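Side-chain contacts in histidine-containing Phosphotransfer Protein type 1, MtHPt1 (Medicago truncatula, PDB 3US6), which probably relays phosphoryl groups from cytokinin sensor histidine kinases to response regulators in plant hormone signalling: residues 11-16 / 130-135; 16-21 / 26-31; 73-78 / 102-107; 83-86 / 92-95. All coordinates share one frame; numbering follows the deposited sequence. Where two conformers were deposited one is given.

Overall arrangement
The chain is mostly helical, and all four contacts join helix to helix. Interactions 1 and 2 share helix 3-19 and Ser16. Their centres lie about 10 Å apart, and they touch where Ile14 and Leu130 pack on Phe27. Interactions 3 and 4 both join helices 71-88 and 91-106, with centres about 15 Å apart. Interaction 1 joins the first helix, 3-19, to the last, 109-142. Interaction 2 closes first; interaction 4 then falls within the span of interaction 3. Centres of interactions 1 and 3 are about 32 Å apart. A probable hydrogen bond from Arg92 NH1 to Glu20 O ties interaction 2 to interaction 4. The predicted phosphohistidine, His79, lies between interactions 3 and 4.

Interaction 1: residues 11-16 / 130-135; sequences VDYIKS and LETLLR
The Thr132 side chain lies roughly perpendicular to that of Tyr13. The methyl CG2 of Thr132 comes in obliquely to the phenol ring, with Tyr13 CZ as its nearest atom at 3.7 Å. This is an off-centre CH-pi contact: Thr132 CG2 lies 4.1 Å from the centroid of the Tyr13 ring and 30° off the ring normal. The methyl therefore sits toward the hydroxyl end of the ring. Thr132 CB is 3.8 Å from Tyr13 OH. The threonine is turned so that CG2 is anti to its backbone N, while OG1 makes a weak hydrogen bond to Asn128 O, one turn earlier. Its apolar branch is thus the part that faces the tyrosine.

Leu133 meets the same ring differently. Its CD1 meets the rim of the ring, close to its plane, 4.1 Å from Tyr13 CD2. The contact joins helix 3-19 to the long helix 109-142, the last helix of the HPt four-helix bundle. The two short segments run roughly antiparallel, with 155° between their directions and 10.6 Å between their axes. Side chains rather than backbones fill that distance.

Leu133 also reaches Ile14, with one methyl to each part of the isoleucine. Leu133 CD1 is 3.9 Å from Ile14 CB, and Leu133 CD2 is 4.0 Å from Ile14 CD1. The leucine CG is anti to N (chi1 -174°), which carries the fork out between Tyr13 and Ile14. Ile14 is buried and continues inward to Phe27 and Gln31 of helix 25-32.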
loop_
_atom_site.group_PDB
_atom_site.type_symbol
_atom_site.label_atom_id
_atom_site.label_comp_id
_atom_site.label_asym_id
_atom_site.label_seq_id
_atom_site.Cartn_x
_atom_site.Cartn_y
_atom_site.Cartn_z
ATOM N N VAL A 11 17.225 6.891 -3.862
ATOM C CA VAL A 11 17.717 5.509 -3.983
ATOM C C VAL A 11 17.713 4.778 -2.651
ATOM O O VAL A 11 17.210 3.646 -2.542
ATOM C CB VAL A 11 19.136 5.494 -4.630
ATOM C CG1 VAL A 11 19.805 4.133 -4.539
ATOM C CG2 VAL A 11 19.052 5.980 -6.078
ATOM N N ASP A 12 18.302 5.416 -1.649
ATOM C CA ASP A 12 18.397 4.813 -0.338
ATOM C C ASP A 12 16.991 4.571 0.265
ATOM O O ASP A 12 16.761 3.519 0.912
ATOM C CB ASP A 12 19.257 5.651 0.624
ATOM C CG ASP A 12 20.722 5.701 0.207
ATOM O OD1 ASP A 12 21.157 4.838 -0.592
ATOM O OD2 ASP A 12 21.417 6.635 0.697
ATOM N N TYR A 13 16.083 5.539 0.166
ATOM C CA TYR A 13 14.753 5.405 0.755
ATOM C C TYR A 13 13.956 4.296 0.097
ATOM O O TYR A 13 13.381 3.419 0.769
ATOM C CB TYR A 13 14.039 6.751 0.719
ATOM C CG TYR A 13 12.823 6.816 1.641
ATOM C CD1 TYR A 13 12.998 6.887 3.019
ATOM C CD2 TYR A 13 11.535 6.748 1.164
ATOM C CE1 TYR A 13 11.914 6.923 3.876
ATOM C CE2 TYR A 13 10.450 6.815 2.011
ATOM C CZ TYR A 13 10.663 6.889 3.358
ATOM O OH TYR A 13 9.524 6.948 4.147
ATOM N N ILE A 14 13.914 4.283 -1.230
ATOM C CA ILE A 14 13.120 3.286 -1.910
ATOM C C ILE A 14 13.789 1.919 -1.696
ATOM O O ILE A 14 13.058 0.903 -1.557
ATOM C CB ILE A 14 12.896 3.579 -3.401
ATOM C CG1 ILE A 14 11.652 2.795 -3.864
ATOM C CG2 ILE A 14 14.122 3.359 -4.273
ATOM C CD1 ILE A 14 11.212 3.098 -5.285
ATOM N N LYS A 15 15.104 1.830 -1.649
ATOM C CA LYS A 15 15.716 0.556 -1.380
ATOM C C LYS A 15 15.310 0.015 -0.021
ATOM O O LYS A 15 15.146 -1.155 0.127
ATOM C CB LYS A 15 17.230 0.662 -1.500
ATOM C CG LYS A 15 17.957 -0.585 -1.190
ATOM C CD LYS A 15 19.260 -0.719 -1.998
ATOM C CE LYS A 15 19.928 0.580 -2.270
ATOM N NZ LYS A 15 21.428 0.426 -2.174
ATOM N N SER A 16 15.172 0.881 0.967
ATOM C CA SER A 16 14.712 0.413 2.282
ATOM C C SER A 16 13.310 -0.128 2.171
ATOM O O SER A 16 12.987 -1.125 2.781
ATOM C CB SER A 16 14.785 1.545 3.315
ATOM O OG SER A 16 13.789 2.574 3.190
ATOM N N LEU A 130 5.031 6.088 1.045
ATOM C CA LEU A 130 4.778 6.484 -0.333
ATOM C C LEU A 130 4.642 7.993 -0.482
ATOM O O LEU A 130 5.138 8.579 -1.454
ATOM C CB LEU A 130 3.559 5.785 -0.923
ATOM C CG LEU A 130 3.780 4.323 -1.308
ATOM C CD1 LEU A 130 2.518 3.648 -1.662
ATOM C CD2 LEU A 130 4.731 4.235 -2.493
ATOM N N GLU A 131 3.979 8.632 0.476
ATOM C CA GLU A 131 3.842 10.103 0.427
ATOM C C GLU A 131 5.229 10.737 0.468
ATOM O O GLU A 131 5.499 11.714 -0.234
ATOM C CB GLU A 131 2.926 10.604 1.504
ATOM C CG GLU A 131 1.524 10.132 1.268
ATOM C CD GLU A 131 0.579 10.596 2.366
ATOM O OE1 GLU A 131 0.980 10.814 3.538
ATOM O OE2 GLU A 131 -0.649 10.648 2.145
ATOM N N THR A 132 6.062 10.271 1.367
ATOM C CA THR A 132 7.445 10.740 1.488
ATOM C C THR A 132 8.225 10.512 0.154
ATOM O O THR A 132 8.920 11.403 -0.353
ATOM C CB THR A 132 8.161 10.119 2.672
ATOM O OG1 THR A 132 7.535 10.615 3.854
ATOM C CG2 THR A 132 9.675 10.438 2.704
ATOM N N LEU A 133 8.161 9.318 -0.391
ATOM C CA LEU A 133 8.813 8.999 -1.649
ATOM C C LEU A 133 8.335 9.922 -2.774
ATOM O O LEU A 133 9.152 10.473 -3.512
ATOM C CB LEU A 133 8.525 7.526 -1.963
ATOM C CG LEU A 133 9.274 7.025 -3.197
ATOM C CD1 LEU A 133 10.720 6.795 -2.901
ATOM C CD2 LEU A 133 8.587 5.750 -3.732
ATOM N N LEU A 134 7.008 10.065 -2.890
ATOM C CA LEU A 134 6.405 10.900 -3.952
ATOM C C LEU A 134 6.742 12.393 -3.786
ATOM O O LEU A 134 6.980 13.092 -4.785
ATOM C CB LEU A 134 4.917 10.647 -4.047
ATOM C CG LEU A 134 4.662 9.264 -4.633
ATOM C CD1 LEU A 134 3.202 8.935 -4.497
ATOM C CD2 LEU A 134 5.098 9.167 -6.133
ATOM N N ARG A 135 6.801 12.862 -2.544
ATOM C CA ARG A 135 7.216 14.233 -2.261
ATOM C C ARG A 135 8.664 14.489 -2.687
ATOM O O ARG A 135 8.981 15.543 -3.238
ATOM C CB ARG A 135 7.043 14.550 -0.774
ATOM C CG ARG A 135 5.651 15.036 -0.402
ATOM C CD ARG A 135 5.652 15.728 0.952
ATOM N NE ARG A 135 5.661 14.772 2.055
ATOM C CZ ARG A 135 4.575 14.175 2.535
ATOM N NH1 ARG A 135 3.385 14.434 2.008
ATOM N NH2 ARG A 135 4.676 13.318 3.542
#

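Interaction 2: residues 16-21 / 26-31; sequences SMFMEG and QFLQLQ
Phe18 points its CZ at the fork of Leu28. The closest pair is Phe18 CZ and Leu28 CD2 at 3.4 Å, a tight apolar contact. Leu28 CG follows at 3.8 Å from Phe18 CZ. The methyl approaches the ring obliquely. Phe18 CG lies anti to the carbonyl carbon (chi1 -78°), which sends the ring across to Leu28. Phe27 adds a looser touch, with its CD2 4.3 Å from Phe18 CZ. Leu23, in the connecting loop, also packs on Phe18.

The contact lies across the turn between helix 3-19 and helix 25-32, which precede the HPt bundle helices. A Schellman motif ends the first helix. Gly21 takes a positive phi of 92°, and its N bonds back to Phe18 O at 3.2 Å. Leu23, just beyond, pairs through its backbone with Met17. At the start of the next helix Asp24 OD1 bonds to Gln26 N.

Farther out, Phe27 is buried against Leu130 of helix 109-142 and Val42 of helix 41-64. On the outer side of helix 25-32, Gln26 NE2 donates to Gln29 OE1 at 2.9 Å. That donor stands above the carbonyl plane of Gln29.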
loop_
_atom_site.group_PDB
_atom_site.type_symbol
_atom_site.label_atom_id
_atom_site.label_comp_id
_atom_site.label_asym_id
_atom_site.label_seq_id
_atom_site.Cartn_x
_atom_site.Cartn_y
_atom_site.Cartn_z
ATOM N N SER A 16 15.172 0.881 0.967
ATOM C CA SER A 16 14.712 0.413 2.282
ATOM C C SER A 16 13.310 -0.128 2.171
ATOM O O SER A 16 12.987 -1.125 2.781
ATOM C CB SER A 16 14.785 1.545 3.315
ATOM O OG SER A 16 13.789 2.574 3.190
ATOM N N MET A 17 12.500 0.509 1.355
ATOM C CA MET A 17 11.101 0.052 1.210
ATOM C C MET A 17 11.064 -1.325 0.608
ATOM O O MET A 17 10.262 -2.155 1.005
ATOM C CB MET A 17 10.288 1.061 0.392
ATOM C CG MET A 17 10.062 2.376 1.117
ATOM S SD MET A 17 9.086 3.567 0.200
ATOM C CE MET A 17 7.495 2.792 0.330
ATOM N N PHE A 18 11.900 -1.595 -0.408
ATOM C CA PHE A 18 11.922 -2.923 -1.007
ATOM C C PHE A 18 12.529 -3.922 -0.012
ATOM O O PHE A 18 12.029 -5.047 0.115
ATOM C CB PHE A 18 12.680 -2.955 -2.370
ATOM C CG PHE A 18 11.890 -2.425 -3.507
ATOM C CD1 PHE A 18 11.114 -3.283 -4.253
ATOM C CD2 PHE A 18 11.832 -1.119 -3.776
ATOM C CE1 PHE A 18 10.355 -2.810 -5.290
ATOM C CE2 PHE A 18 11.073 -0.647 -4.857
ATOM C CZ PHE A 18 10.344 -1.477 -5.565
ATOM N N MET A 19 13.614 -3.566 0.674
ATOM C CA MET A 19 14.317 -4.530 1.504
ATOM C C MET A 19 13.456 -4.938 2.687
ATOM O O MET A 19 13.514 -6.097 3.106
ATOM C CB MET A 19 15.631 -3.948 1.999
ATOM C CG MET A 19 16.622 -3.947 0.904
ATOM S SD MET A 19 18.222 -3.167 1.290
ATOM C CE MET A 19 18.866 -4.365 2.458
ATOM N N GLU A 20 12.654 -4.029 3.191
ATOM C CA GLU A 20 11.804 -4.259 4.359
ATOM C C GLU A 20 10.456 -4.869 3.967
ATOM O O GLU A 20 9.687 -5.183 4.849
ATOM C CB GLU A 20 11.603 -2.994 5.155
ATOM C CG GLU A 20 12.953 -2.526 5.741
ATOM C CD GLU A 20 12.948 -1.146 6.341
ATOM O OE1 GLU A 20 11.932 -0.438 6.374
ATOM O OE2 GLU A 20 14.009 -0.782 6.907
ATOM N N GLY A 21 10.166 -4.984 2.668
ATOM C CA GLY A 21 8.961 -5.633 2.212
ATOM C C GLY A 21 7.783 -4.736 2.005
ATOM O O GLY A 21 6.732 -5.270 1.704
ATOM N N GLN A 26 5.785 -5.382 -8.157
ATOM C CA GLN A 26 4.654 -4.832 -8.866
ATOM C C GLN A 26 4.737 -3.292 -8.816
ATOM O O GLN A 26 4.211 -2.604 -9.750
ATOM C CB GLN A 26 3.358 -5.348 -8.329
ATOM C CG GLN A 26 2.203 -4.630 -8.850
ATOM C CD GLN A 26 2.101 -4.731 -10.363
ATOM O OE1 GLN A 26 1.534 -3.825 -11.051
ATOM N NE2 GLN A 26 2.676 -5.841 -10.916
ATOM N N PHE A 27 5.428 -2.726 -7.818
ATOM C CA PHE A 27 5.589 -1.272 -7.826
ATOM C C PHE A 27 6.506 -0.882 -8.968
ATOM O O PHE A 27 6.278 0.129 -9.633
ATOM C CB PHE A 27 6.107 -0.788 -6.494
ATOM C CG PHE A 27 6.170 0.716 -6.412
ATOM C CD1 PHE A 27 4.997 1.418 -6.149
ATOM C CD2 PHE A 27 7.341 1.400 -6.573
ATOM C CE1 PHE A 27 4.998 2.790 -6.064
ATOM C CE2 PHE A 27 7.372 2.761 -6.516
ATOM C CZ PHE A 27 6.173 3.470 -6.277
ATOM N N LEU A 28 7.515 -1.693 -9.261
ATOM C CA LEU A 28 8.360 -1.429 -10.425
ATOM C C LEU A 28 7.599 -1.543 -11.734
ATOM O O LEU A 28 7.882 -0.839 -12.705
ATOM C CB LEU A 28 9.510 -2.415 -10.463
ATOM C CG LEU A 28 10.389 -2.359 -9.253
ATOM C CD1 LEU A 28 11.576 -3.218 -9.617
ATOM C CD2 LEU A 28 10.827 -0.948 -8.937
ATOM N N GLN A 29 6.659 -2.465 -11.820
ATOM C CA GLN A 29 5.769 -2.544 -12.995
ATOM C C GLN A 29 4.930 -1.276 -13.245
ATOM O O GLN A 29 4.801 -0.825 -14.404
ATOM C CB GLN A 29 4.887 -3.775 -12.933
ATOM C CG GLN A 29 3.857 -3.827 -14.046
ATOM C CD GLN A 29 3.001 -5.086 -13.942
ATOM O OE1 GLN A 29 3.523 -6.200 -13.686
ATOM N NE2 GLN A 29 1.681 -4.905 -14.020
ATOM N N LEU A 30 4.444 -0.626 -12.188
ATOM C CA LEU A 30 3.742 0.655 -12.363
ATOM C C LEU A 30 4.679 1.661 -12.935
ATOM O O LEU A 30 4.315 2.428 -13.830
ATOM C CB LEU A 30 3.262 1.224 -11.019
ATOM C CG LEU A 30 2.215 0.488 -10.302
ATOM C CD1 LEU A 30 1.889 1.414 -9.086
ATOM C CD2 LEU A 30 0.995 0.228 -11.193
ATOM N N GLN A 31 5.915 1.661 -12.445
ATOM C CA GLN A 31 6.918 2.587 -12.950
ATOM C C GLN A 31 7.205 2.363 -14.448
ATOM O O GLN A 31 7.503 3.305 -15.177
ATOM C CB GLN A 31 8.198 2.473 -12.082
ATOM C CG GLN A 31 8.079 2.955 -10.623
ATOM C CD GLN A 31 9.373 2.670 -9.836
ATOM O OE1 GLN A 31 10.084 1.710 -10.135
ATOM N NE2 GLN A 31 9.670 3.494 -8.852
#

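Interaction 3: residues 73-78 / 102-107; sequences KVDAHV and NFCEEQ
In the HPt helical bundle, Cys104 of helix 91-106 packs against Val74 and Asp75 of helix 71-88. Cys104 SG lies 3.7 Å from Asp75 CB and 3.8 Å from Asp75 N. Val74 CG1 is a little farther, 4.1 Å from Cys104 SG. The sulfur is roughly anti to the cysteine's backbone N (chi1 -151°), and this carries it across to the other helix. Cys104 was modelled in two conformers; the sulfur contacts hold for one of them and are less certain for that reason.

Helix 91-106 ends here in a Schellman motif. Gln107 has a positive phi, Asn108 N bonds to Phe103 O, and Gln107 N makes a weak bond to Cys104 O. The backbones are close, with the CA atoms of Asp75 and Cys104 6.2 Å apart.

Asp75 offers its CB to the sulfur and its carboxylate to Arg101, which forms a salt bridge from NE to OD1. The salt bridge probably eases the repulsion between Asp75 and Glu105, whose OE2 is 5.3 Å from Asp75 OD1. Val74 faces inward and also touches Phe100 of helix 91-106 and Leu60 and Ala63 of helix 41-64. Phe71, at the beginning of helix 71-88, also touches Cys104.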
loop_
_atom_site.group_PDB
_atom_site.type_symbol
_atom_site.label_atom_id
_atom_site.label_comp_id
_atom_site.label_asym_id
_atom_site.label_seq_id
_atom_site.Cartn_x
_atom_site.Cartn_y
_atom_site.Cartn_z
ATOM N N LYS A 73 -18.999 -11.472 4.345
ATOM C CA LYS A 73 -18.903 -10.108 3.843
ATOM C C LYS A 73 -17.497 -9.534 4.101
ATOM O O LYS A 73 -16.887 -8.903 3.227
ATOM C CB LYS A 73 -19.999 -9.243 4.468
ATOM C CG LYS A 73 -20.051 -7.822 3.949
ATOM C CD LYS A 73 -21.327 -7.088 4.373
ATOM C CE LYS A 73 -21.087 -6.207 5.603
ATOM N NZ LYS A 73 -19.854 -5.320 5.525
ATOM N N VAL A 74 -16.989 -9.795 5.304
ATOM C CA VAL A 74 -15.650 -9.360 5.666
ATOM C C VAL A 74 -14.635 -9.984 4.742
ATOM O O VAL A 74 -13.720 -9.299 4.258
ATOM C CB VAL A 74 -15.344 -9.660 7.153
ATOM C CG1 VAL A 74 -13.840 -9.557 7.388
ATOM C CG2 VAL A 74 -16.171 -8.727 7.996
ATOM N N ASP A 75 -14.774 -11.261 4.469
ATOM C CA ASP A 75 -13.800 -11.906 3.619
ATOM C C ASP A 75 -13.828 -11.311 2.222
ATOM O O ASP A 75 -12.775 -11.102 1.604
ATOM C CB ASP A 75 -14.085 -13.390 3.486
ATOM C CG ASP A 75 -13.054 -14.064 2.633
ATOM O OD1 ASP A 75 -11.875 -14.091 3.047
ATOM O OD2 ASP A 75 -13.424 -14.482 1.538
ATOM N N ALA A 76 -14.990 -10.949 1.728
ATOM C CA ALA A 76 -15.048 -10.388 0.384
ATOM C C ALA A 76 -14.360 -9.002 0.348
ATOM O O ALA A 76 -13.672 -8.680 -0.599
ATOM C CB ALA A 76 -16.507 -10.281 -0.060
ATOM N N HIS A 77 -14.546 -8.198 1.386
ATOM C CA HIS A 77 -13.914 -6.870 1.406
ATOM C C HIS A 77 -12.393 -7.004 1.561
ATOM O O HIS A 77 -11.650 -6.293 0.887
ATOM C CB HIS A 77 -14.488 -6.005 2.498
ATOM C CG HIS A 77 -15.917 -5.634 2.268
ATOM N ND1 HIS A 77 -16.683 -4.987 3.216
ATOM C CD2 HIS A 77 -16.734 -5.860 1.215
ATOM C CE1 HIS A 77 -17.904 -4.812 2.748
ATOM N NE2 HIS A 77 -17.964 -5.332 1.535
ATOM N N VAL A 78 -11.925 -7.940 2.387
ATOM C CA VAL A 78 -10.491 -8.167 2.523
ATOM C C VAL A 78 -9.892 -8.645 1.238
ATOM O O VAL A 78 -8.747 -8.264 0.837
ATOM C CB VAL A 78 -10.204 -9.153 3.666
ATOM C CG1 VAL A 78 -8.701 -9.522 3.727
ATOM C CG2 VAL A 78 -10.676 -8.562 4.918
ATOM N N ASN A 102 -7.268 -16.102 6.172
ATOM C CA ASN A 102 -7.215 -17.403 6.870
ATOM C C ASN A 102 -8.040 -17.367 8.168
ATOM O O ASN A 102 -8.726 -18.326 8.488
ATOM C CB ASN A 102 -5.764 -17.801 7.116
ATOM C CG ASN A 102 -5.028 -18.117 5.797
ATOM O OD1 ASN A 102 -5.645 -18.601 4.838
ATOM N ND2 ASN A 102 -3.733 -17.828 5.748
ATOM N N PHE A 103 -7.970 -16.280 8.932
ATOM C CA PHE A 103 -8.697 -16.203 10.170
ATOM C C PHE A 103 -10.174 -16.019 9.962
ATOM O O PHE A 103 -10.988 -16.479 10.752
ATOM C CB PHE A 103 -8.097 -15.136 11.081
ATOM C CG PHE A 103 -6.725 -15.460 11.517
ATOM C CD1 PHE A 103 -6.464 -16.583 12.248
ATOM C CD2 PHE A 103 -5.704 -14.605 11.214
ATOM C CE1 PHE A 103 -5.197 -16.870 12.647
ATOM C CE2 PHE A 103 -4.448 -14.874 11.621
ATOM C CZ PHE A 103 -4.195 -15.998 12.333
ATOM N N CYS A 104 -10.535 -15.415 8.850
ATOM C CA CYS A 104 -11.918 -15.351 8.462
ATOM C C CYS A 104 -12.473 -16.731 8.143
ATOM O O CYS A 104 -13.603 -17.030 8.498
ATOM C CB CYS A 104 -12.014 -14.409 7.274
ATOM S SG CYS A 104 -13.534 -13.625 7.182
ATOM N N GLU A 105 -11.671 -17.560 7.456
ATOM C CA GLU A 105 -12.132 -18.894 7.135
ATOM C C GLU A 105 -12.308 -19.744 8.421
ATOM O O GLU A 105 -13.213 -20.583 8.509
ATOM C CB GLU A 105 -11.187 -19.554 6.178
ATOM C CG GLU A 105 -11.443 -19.032 4.770
ATOM C CD GLU A 105 -10.688 -19.786 3.720
ATOM O OE1 GLU A 105 -10.467 -21.011 3.907
ATOM O OE2 GLU A 105 -10.319 -19.133 2.714
ATOM N N GLU A 106 -11.441 -19.511 9.404
ATOM C CA GLU A 106 -11.498 -20.235 10.671
ATOM C C GLU A 106 -12.596 -19.673 11.569
ATOM O O GLU A 106 -12.998 -20.301 12.548
ATOM C CB GLU A 106 -10.149 -20.158 11.389
ATOM C CG GLU A 106 -9.040 -20.946 10.710
ATOM C CD GLU A 106 -9.402 -22.402 10.503
ATOM O OE1 GLU A 106 -9.604 -23.116 11.509
ATOM O OE2 GLU A 106 -9.487 -22.835 9.334
ATOM N N GLN A 107 -13.077 -18.485 11.220
ATOM C CA GLN A 107 -14.166 -17.831 11.944
ATOM C C GLN A 107 -13.794 -17.479 13.395
ATOM O O GLN A 107 -14.568 -17.638 14.323
ATOM C CB GLN A 107 -15.465 -18.600 11.797
ATOM C CG GLN A 107 -15.800 -18.717 10.332
ATOM C CD GLN A 107 -17.156 -19.367 10.118
ATOM O OE1 GLN A 107 -17.852 -19.664 11.054
ATOM N NE2 GLN A 107 -17.527 -19.564 8.868
#

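Interaction 4: residues 83-86 / 92-95; sequences GSSA and RVKN
Ser85 lays its CB against one methyl of Val93, with Ser85 CB and Val93 CG1 3.5 Å apart. The pair sits near the turn of the helical hairpin formed by helices 71-88 and 91-106, two members of the HPt bundle. The predicted phosphohistidine, His79, is earlier on the first of these helices.

Val93 CG1 is anti to the backbone N (chi1 175°), which brings this branch to the serine. The valine also touches Phe81 of helix 71-88, and Glu122 and Val126 of helix 109-142. Ser85 packs on Phe49 of helix 41-64 as well, so the pair is buried among the bundle helices.

The serine OG sits between its backbone N and carbonyl carbon (chi1 69°). This turns the hydroxyl back to its own helix, where it divides its bonding between Phe81 O and Lys82 O. Ser85 OG lies 3.5 Å from Lys94 N, but the angle is too poor for a hydrogen bond. The small Ser85 and Ala86 probably help the backbones come close: the CA atoms of Ala86 and Lys94 are 5.5 Å apart.

Arg92 instead forms a salt bridge to Glu122 and a hydrogen bond to Glu20 O.

Lys94 runs extended past Ala86, touching it alongside with its methylenes. Ala86 CB lies 3.7 Å from Lys94 CD, with CG and CE of the lysine close by on the same methyl.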
loop_
_atom_site.group_PDB
_atom_site.type_symbol
_atom_site.label_atom_id
_atom_site.label_comp_id
_atom_site.label_asym_id
_atom_site.label_seq_id
_atom_site.Cartn_x
_atom_site.Cartn_y
_atom_site.Cartn_z
ATOM N N GLY A 83 -6.259 -7.573 -3.509
ATOM C CA GLY A 83 -6.037 -7.397 -4.910
ATOM C C GLY A 83 -5.520 -6.020 -5.248
ATOM O O GLY A 83 -4.634 -5.831 -6.071
ATOM N N SER A 84 -6.124 -5.034 -4.620
ATOM C CA SER A 84 -5.764 -3.660 -4.923
ATOM C C SER A 84 -4.366 -3.362 -4.359
ATOM O O SER A 84 -3.546 -2.762 -5.051
ATOM C CB SER A 84 -6.824 -2.694 -4.395
ATOM O OG SER A 84 -6.874 -2.785 -3.023
ATOM N N SER A 85 -4.100 -3.786 -3.115
ATOM C CA SER A 85 -2.785 -3.601 -2.591
ATOM C C SER A 85 -1.708 -4.357 -3.350
ATOM O O SER A 85 -0.645 -3.797 -3.631
ATOM C CB SER A 85 -2.791 -3.938 -1.080
ATOM O OG SER A 85 -2.984 -5.283 -0.848
ATOM N N ALA A 86 -1.988 -5.581 -3.763
ATOM C CA ALA A 86 -1.046 -6.351 -4.534
ATOM C C ALA A 86 -0.719 -5.589 -5.798
ATOM O O ALA A 86 0.422 -5.609 -6.243
ATOM C CB ALA A 86 -1.591 -7.680 -4.922
ATOM N N ARG A 92 3.452 -6.024 1.977
ATOM C CA ARG A 92 3.116 -6.292 3.399
ATOM C C ARG A 92 1.600 -6.118 3.676
ATOM O O ARG A 92 1.025 -6.803 4.503
ATOM C CB ARG A 92 3.933 -5.454 4.386
ATOM C CG ARG A 92 5.291 -6.006 4.538
ATOM C CD ARG A 92 6.347 -5.108 5.171
ATOM N NE ARG A 92 5.971 -4.706 6.479
ATOM C CZ ARG A 92 6.827 -4.449 7.467
ATOM N NH1 ARG A 92 8.139 -4.511 7.263
ATOM N NH2 ARG A 92 6.344 -4.052 8.615
ATOM N N VAL A 93 0.958 -5.160 3.014
ATOM C CA VAL A 93 -0.491 -5.042 3.129
ATOM C C VAL A 93 -1.147 -6.296 2.533
ATOM O O VAL A 93 -2.010 -6.912 3.171
ATOM C CB VAL A 93 -1.036 -3.783 2.386
ATOM C CG1 VAL A 93 -2.568 -3.776 2.424
ATOM C CG2 VAL A 93 -0.425 -2.533 3.047
ATOM N N LYS A 94 -0.715 -6.699 1.346
ATOM C CA LYS A 94 -1.249 -7.937 0.716
ATOM C C LYS A 94 -1.110 -9.133 1.638
ATOM O O LYS A 94 -2.054 -9.899 1.831
ATOM C CB LYS A 94 -0.524 -8.178 -0.595
ATOM C CG LYS A 94 -0.974 -9.370 -1.378
ATOM C CD LYS A 94 0.041 -9.813 -2.349
ATOM C CE LYS A 94 -0.476 -11.009 -3.137
ATOM N NZ LYS A 94 0.593 -11.636 -4.003
ATOM N N ASN A 95 0.076 -9.299 2.221
ATOM C CA ASN A 95 0.328 -10.493 3.053
ATOM C C ASN A 95 -0.539 -10.432 4.280
ATOM O O ASN A 95 -0.983 -11.483 4.797
ATOM C CB ASN A 95 1.783 -10.537 3.417
ATOM C CG ASN A 95 2.648 -10.912 2.294
ATOM O OD1 ASN A 95 2.175 -11.368 1.250
ATOM N ND2 ASN A 95 3.953 -10.704 2.460
#